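Local coordinates for protein putative thiosulfate sulfurtransferase YNJE (Escherichia coli, PDB 2WLR) that catalyses the transfer of sulfur from thiosulfate to cyanide, giving thiocyanate and sulfite, as a periplasmic monomeric rhodanese, at residues 309-314 / 395-400. Residues are numbered along the deposited sequence; the frame is centred on the assembly and turned at random.
Sequences IKPKGE and EWSSDP
Pro311 meets Ser397 through one edge of its pyrrolidine ring. CB of Pro311 lies 3.6 Å from CB of Ser397 and equally close to its OG, while CG of Pro311 is 3.7 Å from the same OG and 3.8 Å from the carbonyl O of Ser397. All of this is van der Waals contact, since the ring carbons offer no polar hydrogen; a rigid, nonpolar ring suits a place that it can fill without polar partners. A serine suits the spot opposite because it is small enough to let the ring come near and its hydroxyl finds a partner in its own chain: OG of Ser397 is hydrogen-bonded to the carbonyl O of Trp393, one turn back. The torsion explains this, for chi1 of 68° turns OG back toward that carbonyl. CG2 of Ile309 reaches the flank of the hydroxyl from farther off, 4.3 Å from OG of Ser397, and the buried Ile309 side chain also touches Trp393 and Tyr394, a setting that suits a branched aliphatic residue. Both segments belong to the third rhodanese domain, whose parallel five-stranded sheet is flanked by helices; here the loop before strand 314-315 rests against the residues that follow helix 392-396. Trp393 ties the two together a second time, its indole NE1 hydrogen-bonding the carbonyl O of Pro311. Ser397 itself sits at a corner of a type I turn that runs from Trp396 to Asp399. Ser398, the other corner, ties down the residue just before the turn: its OG lies 2.6 Å from the carbonyl O of Glu395, in the carbonyl plane on a lone pair at a C=O angle of 140°, and its backbone N donates to that same O over 3.0 Å, so that serine gives this one oxygen two donors.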
loop_
_atom_site.group_PDB
_atom_site.type_symbol
_atom_site.label_atom_id
_atom_site.label_comp_id
_atom_site.label_asym_id
_atom_site.label_seq_id
_atom_site.Cartn_x
_atom_site.Cartn_y
_atom_site.Cartn_z
ATOM N N ILE A 309 -11.308 -6.319 22.697
ATOM C CA ILE A 309 -12.509 -6.727 21.985
ATOM C C ILE A 309 -12.866 -8.154 22.353
ATOM O O ILE A 309 -12.164 -9.100 21.987
ATOM C CB ILE A 309 -12.400 -6.581 20.443
ATOM C CG1 ILE A 309 -12.026 -5.147 20.075
ATOM C CG2 ILE A 309 -13.722 -6.927 19.791
ATOM C CD1 ILE A 309 -11.768 -4.939 18.574
ATOM N N LYS A 310 -13.954 -8.302 23.104
ATOM C CA LYS A 310 -14.355 -9.620 23.590
ATOM C C LYS A 310 -15.092 -10.445 22.525
ATOM O O LYS A 310 -14.787 -11.615 22.354
ATOM C CB LYS A 310 -15.195 -9.466 24.875
ATOM C CG LYS A 310 -15.750 -10.756 25.462
ATOM C CD LYS A 310 -14.676 -11.618 26.124
ATOM C CE LYS A 310 -15.315 -12.813 26.847
ATOM N NZ LYS A 310 -16.012 -12.442 28.132
ATOM N N PRO A 311 -16.038 -9.835 21.787
ATOM C CA PRO A 311 -16.757 -10.606 20.776
ATOM C C PRO A 311 -15.869 -11.134 19.659
ATOM O O PRO A 311 -14.951 -10.436 19.204
ATOM C CB PRO A 311 -17.759 -9.597 20.216
ATOM C CG PRO A 311 -17.950 -8.635 21.336
ATOM C CD PRO A 311 -16.623 -8.487 21.944
ATOM N N LYS A 312 -16.170 -12.357 19.230
ATOM C CA LYS A 312 -15.471 -13.044 18.147
ATOM C C LYS A 312 -16.416 -13.255 16.996
ATOM O O LYS A 312 -17.635 -13.428 17.180
ATOM C CB LYS A 312 -14.951 -14.403 18.623
ATOM C CG LYS A 312 -13.925 -14.322 19.709
ATOM C CD LYS A 312 -13.571 -15.729 20.205
ATOM C CE LYS A 312 -12.443 -15.700 21.213
ATOM N NZ LYS A 312 -12.287 -17.023 21.908
ATOM N N GLY A 313 -15.865 -13.245 15.787
ATOM C CA GLY A 313 -16.635 -13.437 14.597
ATOM C C GLY A 313 -16.329 -12.320 13.633
ATOM O O GLY A 313 -15.370 -11.560 13.837
ATOM N N GLU A 314 -17.171 -12.240 12.616
ATOM C CA GLU A 314 -17.046 -11.323 11.516
ATOM C C GLU A 314 -18.405 -10.752 11.146
ATOM O O GLU A 314 -19.448 -11.355 11.422
ATOM C CB GLU A 314 -16.478 -12.093 10.332
ATOM C CG GLU A 314 -16.033 -11.235 9.182
ATOM C CD GLU A 314 -15.043 -10.166 9.624
ATOM O OE1 GLU A 314 -13.835 -10.392 9.475
ATOM O OE2 GLU A 314 -15.460 -9.124 10.174
ATOM N N GLU A 395 -17.080 -1.665 16.609
ATOM C CA GLU A 395 -18.385 -1.055 16.659
ATOM C C GLU A 395 -19.476 -2.074 16.368
ATOM O O GLU A 395 -20.464 -2.158 17.129
ATOM C CB GLU A 395 -18.460 0.112 15.686
ATOM C CG GLU A 395 -19.769 0.887 15.825
ATOM C CD GLU A 395 -19.987 1.920 14.772
ATOM O OE1 GLU A 395 -19.547 1.745 13.606
ATOM O OE2 GLU A 395 -20.658 2.904 15.133
ATOM N N TRP A 396 -19.335 -2.822 15.281
ATOM C CA TRP A 396 -20.396 -3.727 14.818
ATOM C C TRP A 396 -20.795 -4.660 15.939
ATOM O O TRP A 396 -21.988 -4.784 16.264
ATOM C CB TRP A 396 -19.908 -4.529 13.619
ATOM C CG TRP A 396 -20.940 -5.365 12.962
ATOM C CD1 TRP A 396 -21.183 -6.677 13.178
ATOM C CD2 TRP A 396 -21.807 -4.956 11.917
ATOM N NE1 TRP A 396 -22.163 -7.116 12.353
ATOM C CE2 TRP A 396 -22.584 -6.086 11.558
ATOM C CE3 TRP A 396 -22.029 -3.744 11.248
ATOM C CZ2 TRP A 396 -23.555 -6.039 10.568
ATOM C CZ3 TRP A 396 -23.000 -3.705 10.263
ATOM C CH2 TRP A 396 -23.747 -4.848 9.929
ATOM N N SER A 397 -19.810 -5.273 16.568
ATOM C CA SER A 397 -20.055 -6.312 17.558
ATOM C C SER A 397 -20.403 -5.751 18.934
ATOM O O SER A 397 -20.720 -6.519 19.850
ATOM C CB SER A 397 -18.855 -7.276 17.626
ATOM O OG SER A 397 -17.678 -6.684 18.160
ATOM N N SER A 398 -20.364 -4.430 19.089
ATOM C CA SER A 398 -20.796 -3.786 20.341
ATOM C C SER A 398 -22.309 -3.934 20.523
ATOM O O SER A 398 -22.810 -3.844 21.652
ATOM C CB SER A 398 -20.374 -2.308 20.400
ATOM O OG SER A 398 -21.158 -1.511 19.543
ATOM N N ASP A 399 -23.016 -4.148 19.415
ATOM C CA ASP A 399 -24.438 -4.497 19.419
ATOM C C ASP A 399 -24.654 -5.971 19.005
ATOM O O ASP A 399 -24.519 -6.308 17.828
ATOM C CB ASP A 399 -25.173 -3.574 18.453
ATOM C CG ASP A 399 -26.679 -3.740 18.503
ATOM O OD1 ASP A 399 -27.143 -4.589 19.285
ATOM O OD2 ASP A 399 -27.387 -3.016 17.760
ATOM N N PRO A 400 -25.026 -6.849 19.966
ATOM C CA PRO A 400 -25.234 -8.281 19.686
ATOM C C PRO A 400 -26.271 -8.583 18.609
ATOM O O PRO A 400 -26.210 -9.630 17.970
ATOM C CB PRO A 400 -25.724 -8.834 21.027
ATOM C CG PRO A 400 -25.229 -7.886 22.040
ATOM C CD PRO A 400 -25.202 -6.542 21.395
#